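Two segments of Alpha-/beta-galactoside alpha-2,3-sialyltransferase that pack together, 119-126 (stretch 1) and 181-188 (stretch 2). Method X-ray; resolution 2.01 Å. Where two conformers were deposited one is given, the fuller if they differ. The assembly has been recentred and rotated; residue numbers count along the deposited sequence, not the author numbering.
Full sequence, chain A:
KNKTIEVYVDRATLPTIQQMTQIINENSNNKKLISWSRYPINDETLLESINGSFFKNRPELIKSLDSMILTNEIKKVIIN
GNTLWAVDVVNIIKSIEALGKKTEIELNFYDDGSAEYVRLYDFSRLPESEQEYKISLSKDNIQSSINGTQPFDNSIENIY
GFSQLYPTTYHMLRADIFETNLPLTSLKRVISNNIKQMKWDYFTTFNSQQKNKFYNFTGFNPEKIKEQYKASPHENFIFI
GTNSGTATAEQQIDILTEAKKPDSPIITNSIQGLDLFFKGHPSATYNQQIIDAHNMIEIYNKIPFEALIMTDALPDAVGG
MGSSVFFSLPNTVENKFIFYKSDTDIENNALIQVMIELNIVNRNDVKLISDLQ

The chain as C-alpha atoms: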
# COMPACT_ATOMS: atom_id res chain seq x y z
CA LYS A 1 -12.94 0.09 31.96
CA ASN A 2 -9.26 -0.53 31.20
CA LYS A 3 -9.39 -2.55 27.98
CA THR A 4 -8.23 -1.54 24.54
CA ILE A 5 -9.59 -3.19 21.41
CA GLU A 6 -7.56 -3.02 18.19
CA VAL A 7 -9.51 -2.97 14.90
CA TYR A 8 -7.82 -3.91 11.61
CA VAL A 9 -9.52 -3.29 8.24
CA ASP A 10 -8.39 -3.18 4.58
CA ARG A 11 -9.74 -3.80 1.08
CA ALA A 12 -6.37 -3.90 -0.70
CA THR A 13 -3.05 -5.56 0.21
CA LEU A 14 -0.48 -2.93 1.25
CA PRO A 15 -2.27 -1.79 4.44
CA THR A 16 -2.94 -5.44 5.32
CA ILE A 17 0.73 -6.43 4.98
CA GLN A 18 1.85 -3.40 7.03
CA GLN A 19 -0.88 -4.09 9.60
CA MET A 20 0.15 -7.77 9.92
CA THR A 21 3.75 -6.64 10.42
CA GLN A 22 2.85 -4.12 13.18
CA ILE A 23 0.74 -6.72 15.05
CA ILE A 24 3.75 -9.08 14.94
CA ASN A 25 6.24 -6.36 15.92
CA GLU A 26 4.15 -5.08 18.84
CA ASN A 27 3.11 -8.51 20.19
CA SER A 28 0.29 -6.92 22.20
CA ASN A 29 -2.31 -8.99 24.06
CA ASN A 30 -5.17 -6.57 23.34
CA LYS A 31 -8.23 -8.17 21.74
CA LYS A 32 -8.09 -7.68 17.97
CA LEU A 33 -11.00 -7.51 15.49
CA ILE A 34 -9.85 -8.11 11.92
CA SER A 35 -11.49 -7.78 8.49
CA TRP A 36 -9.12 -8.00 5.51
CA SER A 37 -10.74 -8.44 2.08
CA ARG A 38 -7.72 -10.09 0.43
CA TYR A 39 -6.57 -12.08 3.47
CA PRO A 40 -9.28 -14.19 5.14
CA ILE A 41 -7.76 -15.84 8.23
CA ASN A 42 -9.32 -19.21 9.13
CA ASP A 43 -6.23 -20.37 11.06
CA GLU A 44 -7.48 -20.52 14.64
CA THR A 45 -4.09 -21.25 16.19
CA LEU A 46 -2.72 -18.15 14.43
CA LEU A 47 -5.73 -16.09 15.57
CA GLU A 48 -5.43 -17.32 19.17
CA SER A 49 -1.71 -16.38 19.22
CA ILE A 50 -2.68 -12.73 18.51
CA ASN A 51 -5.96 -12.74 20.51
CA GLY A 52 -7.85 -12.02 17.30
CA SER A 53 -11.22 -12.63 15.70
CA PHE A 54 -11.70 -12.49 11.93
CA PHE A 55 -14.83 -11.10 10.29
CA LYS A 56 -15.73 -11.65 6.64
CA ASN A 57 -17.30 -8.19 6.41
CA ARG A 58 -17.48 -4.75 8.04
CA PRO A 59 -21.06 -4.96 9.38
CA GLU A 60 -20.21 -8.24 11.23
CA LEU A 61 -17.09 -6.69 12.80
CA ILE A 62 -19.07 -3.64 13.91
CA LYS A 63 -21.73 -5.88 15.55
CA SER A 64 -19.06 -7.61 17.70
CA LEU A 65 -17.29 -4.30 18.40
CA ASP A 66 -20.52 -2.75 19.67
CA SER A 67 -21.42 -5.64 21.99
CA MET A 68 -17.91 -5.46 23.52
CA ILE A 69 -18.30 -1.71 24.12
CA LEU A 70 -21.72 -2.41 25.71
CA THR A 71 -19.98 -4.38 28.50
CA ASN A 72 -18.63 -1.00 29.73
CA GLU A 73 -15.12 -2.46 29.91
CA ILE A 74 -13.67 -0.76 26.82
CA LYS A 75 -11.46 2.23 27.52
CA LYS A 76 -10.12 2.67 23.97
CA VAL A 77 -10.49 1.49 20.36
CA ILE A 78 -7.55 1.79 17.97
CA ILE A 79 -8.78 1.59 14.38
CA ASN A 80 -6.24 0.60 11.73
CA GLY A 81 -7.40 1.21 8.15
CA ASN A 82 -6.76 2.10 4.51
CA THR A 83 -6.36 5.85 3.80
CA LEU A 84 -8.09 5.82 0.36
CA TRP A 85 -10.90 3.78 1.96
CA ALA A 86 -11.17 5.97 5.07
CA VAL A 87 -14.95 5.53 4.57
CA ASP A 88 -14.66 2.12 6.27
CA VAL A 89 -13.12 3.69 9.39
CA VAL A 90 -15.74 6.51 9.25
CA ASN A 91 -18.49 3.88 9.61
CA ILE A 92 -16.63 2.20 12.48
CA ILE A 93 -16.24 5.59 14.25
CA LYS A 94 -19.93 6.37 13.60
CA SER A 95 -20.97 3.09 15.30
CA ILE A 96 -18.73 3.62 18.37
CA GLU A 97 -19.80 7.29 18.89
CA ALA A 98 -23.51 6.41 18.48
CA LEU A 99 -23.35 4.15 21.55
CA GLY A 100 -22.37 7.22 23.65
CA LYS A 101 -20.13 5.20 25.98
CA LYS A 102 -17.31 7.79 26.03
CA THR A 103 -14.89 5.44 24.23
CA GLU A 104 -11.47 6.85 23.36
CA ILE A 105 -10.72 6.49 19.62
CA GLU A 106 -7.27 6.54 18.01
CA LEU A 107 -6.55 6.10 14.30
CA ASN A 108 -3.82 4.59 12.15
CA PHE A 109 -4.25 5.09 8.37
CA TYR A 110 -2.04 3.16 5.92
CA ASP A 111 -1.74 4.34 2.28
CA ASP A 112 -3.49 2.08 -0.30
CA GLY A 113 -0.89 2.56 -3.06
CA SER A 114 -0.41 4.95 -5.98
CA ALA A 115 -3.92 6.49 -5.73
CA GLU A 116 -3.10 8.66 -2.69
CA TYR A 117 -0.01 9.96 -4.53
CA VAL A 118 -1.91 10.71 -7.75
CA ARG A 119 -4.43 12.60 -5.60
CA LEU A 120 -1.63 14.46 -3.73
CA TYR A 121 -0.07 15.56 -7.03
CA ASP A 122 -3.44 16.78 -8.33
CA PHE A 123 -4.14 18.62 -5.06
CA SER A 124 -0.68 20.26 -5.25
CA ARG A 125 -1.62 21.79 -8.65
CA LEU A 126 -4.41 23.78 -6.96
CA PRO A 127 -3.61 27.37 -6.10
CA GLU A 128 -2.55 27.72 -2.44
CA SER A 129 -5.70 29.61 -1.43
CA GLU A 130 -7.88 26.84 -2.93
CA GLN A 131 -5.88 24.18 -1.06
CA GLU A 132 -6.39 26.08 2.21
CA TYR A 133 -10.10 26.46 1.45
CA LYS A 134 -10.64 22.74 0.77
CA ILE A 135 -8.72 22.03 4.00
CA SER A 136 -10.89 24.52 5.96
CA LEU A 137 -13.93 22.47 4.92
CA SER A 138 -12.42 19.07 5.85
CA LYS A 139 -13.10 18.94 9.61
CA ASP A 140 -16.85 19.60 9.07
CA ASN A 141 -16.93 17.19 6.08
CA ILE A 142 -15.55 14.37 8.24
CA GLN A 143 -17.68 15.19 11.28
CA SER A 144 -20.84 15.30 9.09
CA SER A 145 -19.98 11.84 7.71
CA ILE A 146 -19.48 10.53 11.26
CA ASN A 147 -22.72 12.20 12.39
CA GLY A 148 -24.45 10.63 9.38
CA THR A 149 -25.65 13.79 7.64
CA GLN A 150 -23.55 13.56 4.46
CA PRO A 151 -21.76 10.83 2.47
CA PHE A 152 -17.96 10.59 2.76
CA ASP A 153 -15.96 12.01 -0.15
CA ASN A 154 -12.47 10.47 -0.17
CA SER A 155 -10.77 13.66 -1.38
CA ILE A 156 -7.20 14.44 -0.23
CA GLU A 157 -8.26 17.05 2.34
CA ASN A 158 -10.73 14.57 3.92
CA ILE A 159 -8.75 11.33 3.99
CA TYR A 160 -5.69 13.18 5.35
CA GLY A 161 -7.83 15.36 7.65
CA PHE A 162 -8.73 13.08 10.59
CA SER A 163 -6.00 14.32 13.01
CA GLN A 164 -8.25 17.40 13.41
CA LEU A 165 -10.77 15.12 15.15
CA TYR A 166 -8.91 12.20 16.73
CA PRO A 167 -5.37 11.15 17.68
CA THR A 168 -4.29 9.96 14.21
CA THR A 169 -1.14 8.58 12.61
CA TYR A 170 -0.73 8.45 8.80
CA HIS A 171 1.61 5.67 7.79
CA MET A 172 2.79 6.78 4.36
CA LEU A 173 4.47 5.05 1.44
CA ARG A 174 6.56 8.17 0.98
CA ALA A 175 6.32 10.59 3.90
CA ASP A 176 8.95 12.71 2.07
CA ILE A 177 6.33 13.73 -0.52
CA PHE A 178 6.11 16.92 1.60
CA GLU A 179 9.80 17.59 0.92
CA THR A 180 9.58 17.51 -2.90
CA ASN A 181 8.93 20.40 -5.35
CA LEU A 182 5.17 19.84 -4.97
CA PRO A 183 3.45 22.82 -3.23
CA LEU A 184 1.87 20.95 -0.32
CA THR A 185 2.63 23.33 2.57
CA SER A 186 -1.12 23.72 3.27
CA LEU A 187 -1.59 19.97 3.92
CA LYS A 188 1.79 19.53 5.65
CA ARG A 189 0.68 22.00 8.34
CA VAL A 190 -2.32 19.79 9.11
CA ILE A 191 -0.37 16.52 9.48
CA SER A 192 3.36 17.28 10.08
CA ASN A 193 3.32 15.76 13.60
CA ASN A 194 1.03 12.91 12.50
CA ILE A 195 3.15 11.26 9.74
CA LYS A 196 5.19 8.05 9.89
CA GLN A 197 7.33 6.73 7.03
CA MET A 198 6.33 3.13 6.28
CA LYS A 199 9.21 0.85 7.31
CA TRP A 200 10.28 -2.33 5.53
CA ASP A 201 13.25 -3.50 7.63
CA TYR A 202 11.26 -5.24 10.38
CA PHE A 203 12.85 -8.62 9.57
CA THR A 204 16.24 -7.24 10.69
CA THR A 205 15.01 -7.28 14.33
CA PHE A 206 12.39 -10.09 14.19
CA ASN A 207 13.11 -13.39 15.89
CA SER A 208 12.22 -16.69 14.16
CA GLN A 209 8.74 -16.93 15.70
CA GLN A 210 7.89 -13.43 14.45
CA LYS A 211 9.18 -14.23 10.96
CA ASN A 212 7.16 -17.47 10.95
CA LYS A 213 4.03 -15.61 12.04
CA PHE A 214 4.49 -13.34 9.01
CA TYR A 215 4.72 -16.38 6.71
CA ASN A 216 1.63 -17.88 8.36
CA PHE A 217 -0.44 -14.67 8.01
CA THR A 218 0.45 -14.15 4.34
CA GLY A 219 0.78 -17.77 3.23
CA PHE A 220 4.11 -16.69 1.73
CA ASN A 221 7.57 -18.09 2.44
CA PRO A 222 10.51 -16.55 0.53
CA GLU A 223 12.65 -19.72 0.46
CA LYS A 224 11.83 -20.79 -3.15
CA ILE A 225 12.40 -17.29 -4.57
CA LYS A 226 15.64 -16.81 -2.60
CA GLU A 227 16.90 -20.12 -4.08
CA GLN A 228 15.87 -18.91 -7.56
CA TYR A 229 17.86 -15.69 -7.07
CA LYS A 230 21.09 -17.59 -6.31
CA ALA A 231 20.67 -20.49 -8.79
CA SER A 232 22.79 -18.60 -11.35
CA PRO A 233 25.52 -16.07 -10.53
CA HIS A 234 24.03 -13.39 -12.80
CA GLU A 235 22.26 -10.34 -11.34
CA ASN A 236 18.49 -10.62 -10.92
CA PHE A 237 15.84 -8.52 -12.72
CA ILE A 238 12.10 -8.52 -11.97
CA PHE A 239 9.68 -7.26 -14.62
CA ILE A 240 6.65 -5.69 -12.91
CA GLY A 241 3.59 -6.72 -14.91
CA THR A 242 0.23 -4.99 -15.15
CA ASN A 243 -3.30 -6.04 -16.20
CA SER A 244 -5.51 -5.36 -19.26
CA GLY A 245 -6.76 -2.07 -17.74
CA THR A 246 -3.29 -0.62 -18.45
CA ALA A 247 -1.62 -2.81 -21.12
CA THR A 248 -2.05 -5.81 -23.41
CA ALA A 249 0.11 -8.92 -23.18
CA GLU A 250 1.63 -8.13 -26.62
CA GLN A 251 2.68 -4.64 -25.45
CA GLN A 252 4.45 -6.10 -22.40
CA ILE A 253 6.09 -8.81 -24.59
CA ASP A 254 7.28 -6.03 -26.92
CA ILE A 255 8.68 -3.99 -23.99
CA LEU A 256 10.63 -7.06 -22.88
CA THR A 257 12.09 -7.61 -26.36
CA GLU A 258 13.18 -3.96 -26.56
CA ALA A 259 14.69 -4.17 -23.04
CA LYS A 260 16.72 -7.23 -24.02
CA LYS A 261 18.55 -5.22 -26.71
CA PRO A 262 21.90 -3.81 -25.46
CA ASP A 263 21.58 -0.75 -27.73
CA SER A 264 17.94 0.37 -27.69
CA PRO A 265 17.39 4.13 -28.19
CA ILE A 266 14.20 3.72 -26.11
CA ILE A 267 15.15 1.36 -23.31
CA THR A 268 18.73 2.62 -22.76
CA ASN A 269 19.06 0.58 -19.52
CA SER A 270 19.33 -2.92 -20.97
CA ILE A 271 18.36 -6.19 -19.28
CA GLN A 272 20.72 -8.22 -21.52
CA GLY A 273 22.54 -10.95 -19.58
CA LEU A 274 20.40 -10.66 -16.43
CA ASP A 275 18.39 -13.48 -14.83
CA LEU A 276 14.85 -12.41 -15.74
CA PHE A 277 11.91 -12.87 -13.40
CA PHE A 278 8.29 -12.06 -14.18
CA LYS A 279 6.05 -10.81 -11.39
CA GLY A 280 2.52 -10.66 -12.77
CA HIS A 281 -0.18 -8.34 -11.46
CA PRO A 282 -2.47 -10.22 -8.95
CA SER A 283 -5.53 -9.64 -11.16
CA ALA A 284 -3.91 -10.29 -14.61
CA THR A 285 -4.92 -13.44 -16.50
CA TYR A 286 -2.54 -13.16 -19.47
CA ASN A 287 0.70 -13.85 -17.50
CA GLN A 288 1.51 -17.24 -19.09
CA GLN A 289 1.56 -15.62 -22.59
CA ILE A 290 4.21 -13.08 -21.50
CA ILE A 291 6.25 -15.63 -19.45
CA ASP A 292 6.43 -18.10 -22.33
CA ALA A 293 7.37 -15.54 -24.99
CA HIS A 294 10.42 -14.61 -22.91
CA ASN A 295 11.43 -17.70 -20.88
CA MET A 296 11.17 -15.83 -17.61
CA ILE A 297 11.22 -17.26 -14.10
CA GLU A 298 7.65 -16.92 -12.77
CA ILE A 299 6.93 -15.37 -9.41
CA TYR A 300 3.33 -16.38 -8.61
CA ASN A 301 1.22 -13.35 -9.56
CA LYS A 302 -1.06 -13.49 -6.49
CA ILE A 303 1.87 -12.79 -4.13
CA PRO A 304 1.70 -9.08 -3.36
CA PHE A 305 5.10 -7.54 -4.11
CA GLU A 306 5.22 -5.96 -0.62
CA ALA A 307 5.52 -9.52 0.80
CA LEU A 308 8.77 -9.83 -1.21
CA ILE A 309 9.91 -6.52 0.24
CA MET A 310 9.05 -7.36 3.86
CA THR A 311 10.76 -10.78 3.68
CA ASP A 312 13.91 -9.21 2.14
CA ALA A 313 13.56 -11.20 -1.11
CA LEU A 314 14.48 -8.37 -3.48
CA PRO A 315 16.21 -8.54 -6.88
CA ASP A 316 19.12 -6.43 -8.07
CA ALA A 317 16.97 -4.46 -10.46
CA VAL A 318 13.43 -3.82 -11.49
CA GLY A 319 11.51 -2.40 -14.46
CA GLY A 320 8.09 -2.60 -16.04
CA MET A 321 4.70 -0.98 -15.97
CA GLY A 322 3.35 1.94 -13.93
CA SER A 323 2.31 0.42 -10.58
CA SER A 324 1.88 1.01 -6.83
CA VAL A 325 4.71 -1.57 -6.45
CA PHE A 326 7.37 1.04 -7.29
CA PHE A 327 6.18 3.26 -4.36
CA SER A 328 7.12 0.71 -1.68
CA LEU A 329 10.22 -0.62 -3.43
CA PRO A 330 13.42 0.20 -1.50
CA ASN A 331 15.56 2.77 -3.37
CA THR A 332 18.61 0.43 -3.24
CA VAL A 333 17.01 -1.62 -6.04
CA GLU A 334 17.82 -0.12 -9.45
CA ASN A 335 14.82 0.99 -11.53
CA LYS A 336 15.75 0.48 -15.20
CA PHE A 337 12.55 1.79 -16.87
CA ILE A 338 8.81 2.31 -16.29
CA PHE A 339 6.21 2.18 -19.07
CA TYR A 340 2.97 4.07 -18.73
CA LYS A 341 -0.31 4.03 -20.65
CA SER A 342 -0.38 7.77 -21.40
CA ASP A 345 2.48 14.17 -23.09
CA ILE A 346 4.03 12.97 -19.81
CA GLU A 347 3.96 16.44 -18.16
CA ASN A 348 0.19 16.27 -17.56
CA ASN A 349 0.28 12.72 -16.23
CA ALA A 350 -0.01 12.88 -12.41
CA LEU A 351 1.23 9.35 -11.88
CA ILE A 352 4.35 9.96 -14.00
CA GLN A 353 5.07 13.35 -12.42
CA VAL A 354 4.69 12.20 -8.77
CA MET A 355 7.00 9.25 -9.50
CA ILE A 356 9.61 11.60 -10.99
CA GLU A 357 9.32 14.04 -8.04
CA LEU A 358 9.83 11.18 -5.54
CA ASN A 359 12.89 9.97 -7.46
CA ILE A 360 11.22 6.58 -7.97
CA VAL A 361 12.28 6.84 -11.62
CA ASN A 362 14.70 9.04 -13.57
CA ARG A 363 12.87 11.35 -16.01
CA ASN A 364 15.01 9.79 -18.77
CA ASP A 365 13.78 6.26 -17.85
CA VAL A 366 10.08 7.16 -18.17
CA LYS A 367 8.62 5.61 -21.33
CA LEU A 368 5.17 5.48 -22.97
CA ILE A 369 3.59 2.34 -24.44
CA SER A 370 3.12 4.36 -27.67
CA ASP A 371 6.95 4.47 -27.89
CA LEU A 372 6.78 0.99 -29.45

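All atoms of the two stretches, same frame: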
# COMPACT_ATOMS: atom_id res chain seq x y z
N ARG A 119 -3.58 11.59 -6.20
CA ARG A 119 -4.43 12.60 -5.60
C ARG A 119 -3.63 13.75 -4.96
O ARG A 119 -4.01 14.93 -5.12
CB ARG A 119 -5.42 11.95 -4.64
CG ARG A 119 -6.46 11.13 -5.39
CD ARG A 119 -7.39 10.35 -4.49
NE ARG A 119 -8.30 9.52 -5.30
CZ ARG A 119 -9.59 9.37 -5.03
NH1 ARG A 119 -10.14 10.00 -4.00
NH2 ARG A 119 -10.34 8.60 -5.80
N LEU A 120 -2.53 13.43 -4.29
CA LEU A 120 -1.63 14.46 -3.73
C LEU A 120 -1.03 15.37 -4.81
O LEU A 120 -0.95 16.60 -4.64
CB LEU A 120 -0.53 13.83 -2.88
CG LEU A 120 -1.00 13.25 -1.54
CD1 LEU A 120 0.10 12.41 -0.88
CD2 LEU A 120 -1.43 14.38 -0.63
N TYR A 121 -0.59 14.77 -5.92
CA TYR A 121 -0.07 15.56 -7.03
C TYR A 121 -1.14 16.52 -7.56
O TYR A 121 -0.88 17.71 -7.73
CB TYR A 121 0.45 14.67 -8.17
CG TYR A 121 1.04 15.50 -9.28
CD1 TYR A 121 2.37 15.93 -9.20
CD2 TYR A 121 0.29 15.88 -10.38
CE1 TYR A 121 2.92 16.71 -10.19
CE2 TYR A 121 0.85 16.67 -11.41
CZ TYR A 121 2.17 17.07 -11.29
OH TYR A 121 2.76 17.85 -12.27
N ASP A 122 -2.33 15.99 -7.81
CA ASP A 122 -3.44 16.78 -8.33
C ASP A 122 -3.77 17.94 -7.38
O ASP A 122 -3.90 19.08 -7.81
CB ASP A 122 -4.66 15.90 -8.58
CG ASP A 122 -4.53 15.04 -9.85
OD1 ASP A 122 -3.78 15.42 -10.77
OD2 ASP A 122 -5.19 13.98 -9.93
N PHE A 123 -3.87 17.63 -6.10
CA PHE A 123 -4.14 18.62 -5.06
C PHE A 123 -3.07 19.71 -5.03
O PHE A 123 -3.39 20.88 -4.82
CB PHE A 123 -4.27 17.92 -3.71
CG PHE A 123 -4.66 18.83 -2.58
CD1 PHE A 123 -6.01 19.04 -2.28
CD2 PHE A 123 -3.69 19.44 -1.79
CE1 PHE A 123 -6.38 19.89 -1.22
CE2 PHE A 123 -4.05 20.28 -0.74
CZ PHE A 123 -5.40 20.51 -0.46
N SER A 124 -1.80 19.32 -5.24
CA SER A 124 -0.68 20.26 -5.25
C SER A 124 -0.71 21.24 -6.42
O SER A 124 -0.06 22.27 -6.37
CB SER A 124 0.67 19.52 -5.25
OG SER A 124 1.04 19.13 -6.56
N ARG A 125 -1.45 20.89 -7.48
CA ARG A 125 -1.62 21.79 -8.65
C ARG A 125 -2.58 22.94 -8.36
O ARG A 125 -2.56 23.96 -9.06
CB ARG A 125 -2.13 21.02 -9.89
CG ARG A 125 -1.27 19.85 -10.39
CD ARG A 125 0.12 20.26 -10.81
NE ARG A 125 1.02 20.24 -9.66
CZ ARG A 125 2.31 20.54 -9.69
NH1 ARG A 125 2.91 20.90 -10.83
NH2 ARG A 125 3.02 20.47 -8.57
N LEU A 126 -3.42 22.76 -7.34
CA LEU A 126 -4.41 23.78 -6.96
C LEU A 126 -3.71 25.03 -6.45
O LEU A 126 -2.65 24.93 -5.83
CB LEU A 126 -5.35 23.24 -5.88
CG LEU A 126 -6.59 22.43 -6.26
CD1 LEU A 126 -6.26 21.08 -6.85
CD2 LEU A 126 -7.45 22.26 -5.04
N ASN A 181 9.30 19.11 -4.74
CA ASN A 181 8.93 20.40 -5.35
C ASN A 181 7.43 20.65 -5.37
O ASN A 181 6.98 21.73 -5.75
CB ASN A 181 9.48 20.53 -6.78
CG ASN A 181 11.00 20.64 -6.83
OD1 ASN A 181 11.62 21.30 -5.99
ND2 ASN A 181 11.61 19.99 -7.82
N LEU A 182 6.63 19.66 -4.98
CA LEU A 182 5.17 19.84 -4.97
C LEU A 182 4.76 20.84 -3.88
O LEU A 182 5.20 20.69 -2.74
CB LEU A 182 4.45 18.50 -4.76
CG LEU A 182 4.73 17.34 -5.73
CD1 LEU A 182 3.63 16.31 -5.55
CD2 LEU A 182 4.79 17.81 -7.17
N PRO A 183 3.96 21.87 -4.23
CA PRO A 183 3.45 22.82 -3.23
C PRO A 183 2.38 22.18 -2.34
O PRO A 183 1.19 22.20 -2.68
CB PRO A 183 2.84 23.96 -4.07
CG PRO A 183 3.31 23.71 -5.49
CD PRO A 183 3.52 22.23 -5.59
N LEU A 184 2.80 21.61 -1.22
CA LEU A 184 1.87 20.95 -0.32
C LEU A 184 1.94 21.47 1.11
O LEU A 184 1.49 20.80 2.06
CB LEU A 184 2.08 19.43 -0.37
CG LEU A 184 1.61 18.68 -1.62
CD1 LEU A 184 2.13 17.24 -1.62
CD2 LEU A 184 0.08 18.70 -1.75
N THR A 185 2.49 22.68 1.27
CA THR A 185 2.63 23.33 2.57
C THR A 185 1.31 23.34 3.34
O THR A 185 1.28 23.02 4.53
CB THR A 185 3.18 24.79 2.42
OG1 THR A 185 4.46 24.74 1.80
CG2 THR A 185 3.34 25.47 3.78
N SER A 186 0.21 23.67 2.65
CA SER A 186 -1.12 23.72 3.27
C SER A 186 -1.51 22.43 3.99
O SER A 186 -2.02 22.47 5.11
CB SER A 186 -2.16 24.07 2.22
OG SER A 186 -1.90 25.35 1.69
N LEU A 187 -1.27 21.29 3.35
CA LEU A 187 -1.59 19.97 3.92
C LEU A 187 -0.57 19.54 4.97
O LEU A 187 -0.94 18.94 5.99
CB LEU A 187 -1.70 18.91 2.82
CG LEU A 187 -2.12 17.49 3.22
CD1 LEU A 187 -3.45 17.47 3.98
CD2 LEU A 187 -2.20 16.61 1.98
N LYS A 188 0.70 19.84 4.71
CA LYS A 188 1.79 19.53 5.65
C LYS A 188 1.49 20.10 7.04
O LYS A 188 1.67 19.41 8.05
CB LYS A 188 3.14 20.05 5.10
CG LYS A 188 4.36 19.86 6.01
CD LYS A 188 4.65 18.40 6.34
CE LYS A 188 6.02 18.24 6.99
NZ LYS A 188 6.33 16.83 7.35

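The two stretches are held together by van der Waals packing alone: no hydrogen bond crosses between them, and they bury 420 Å², both sides summed, about half of it belonging to leucines, which both stretches supply. Three residues, Leu182, Ser124 and Leu184, cover the most surface.

Ser124 lies where the backbones come closest, its CA 5.3 Å from the CA of Pro183. Its CA-to-CB bond points toward the other stretch, and a small side chain suits so close an approach. CB of Ser124 packs 3.6 Å from CD2 of Leu184 and 3.9 Å from CD of Pro183, while OG of Ser124 lies 3.9 Å from CB of Leu182. A hydroxyl buried among carbons needs polar partners, and Ser124 finds them within its own stretch. With chi1 in the p well, OG of Ser124 donates a hydrogen bond to O of Tyr121 (2.7 Å), one helical turn back. OG of Ser124 also accepts from NH2 (3.1 Å) and NE (3.3 Å) of Arg125.

Those bonds help to fix the arginine. The CA-to-CB bond of Arg125 points away from stretch 2, but its side chain bends back, with chi1 and chi2 both m, so that NH2 of Arg125 comes 3.5 Å from CD2 of Leu182 and 3.5 Å from CD of Pro183. The long chain thus brings a polar group beside apolar neighbours at the exposed margin of the contact.

Leu182 covers the largest area of any residue here. Its CA-to-CB bond runs sideways, yet its m,t rotamer carries the branched end nearer to the helix, where CD2 of Leu182 also meets CD1 of Tyr121 at 3.7 Å. Beside it, Pro183 contributes its compact ring, whose CD sits 3.7 Å from O of Ser124.

Leu184 occupies the N-cap position of the second helix, where its backbone O accepts a hydrogen bond from N of Lys188 (2.9 Å). Its side chain has no acceptor with which to cap the helix and serves the packing instead. CD2 of Leu184 reaches 3.7 Å from O of Leu120 and 3.8 Å from CD2 of Phe123, approaching that ring at its edge. O of Leu120 already accepts from N of Ser124 (2.9 Å), so a methyl beside it leaves no acceptor unsatisfied.

One turn into this helix, Leu187 points toward stretch 1 and extends the apolar layer, its CD2 lying 3.5 Å from CD2 of Leu120, carbon against carbon, with no polar group to satisfy.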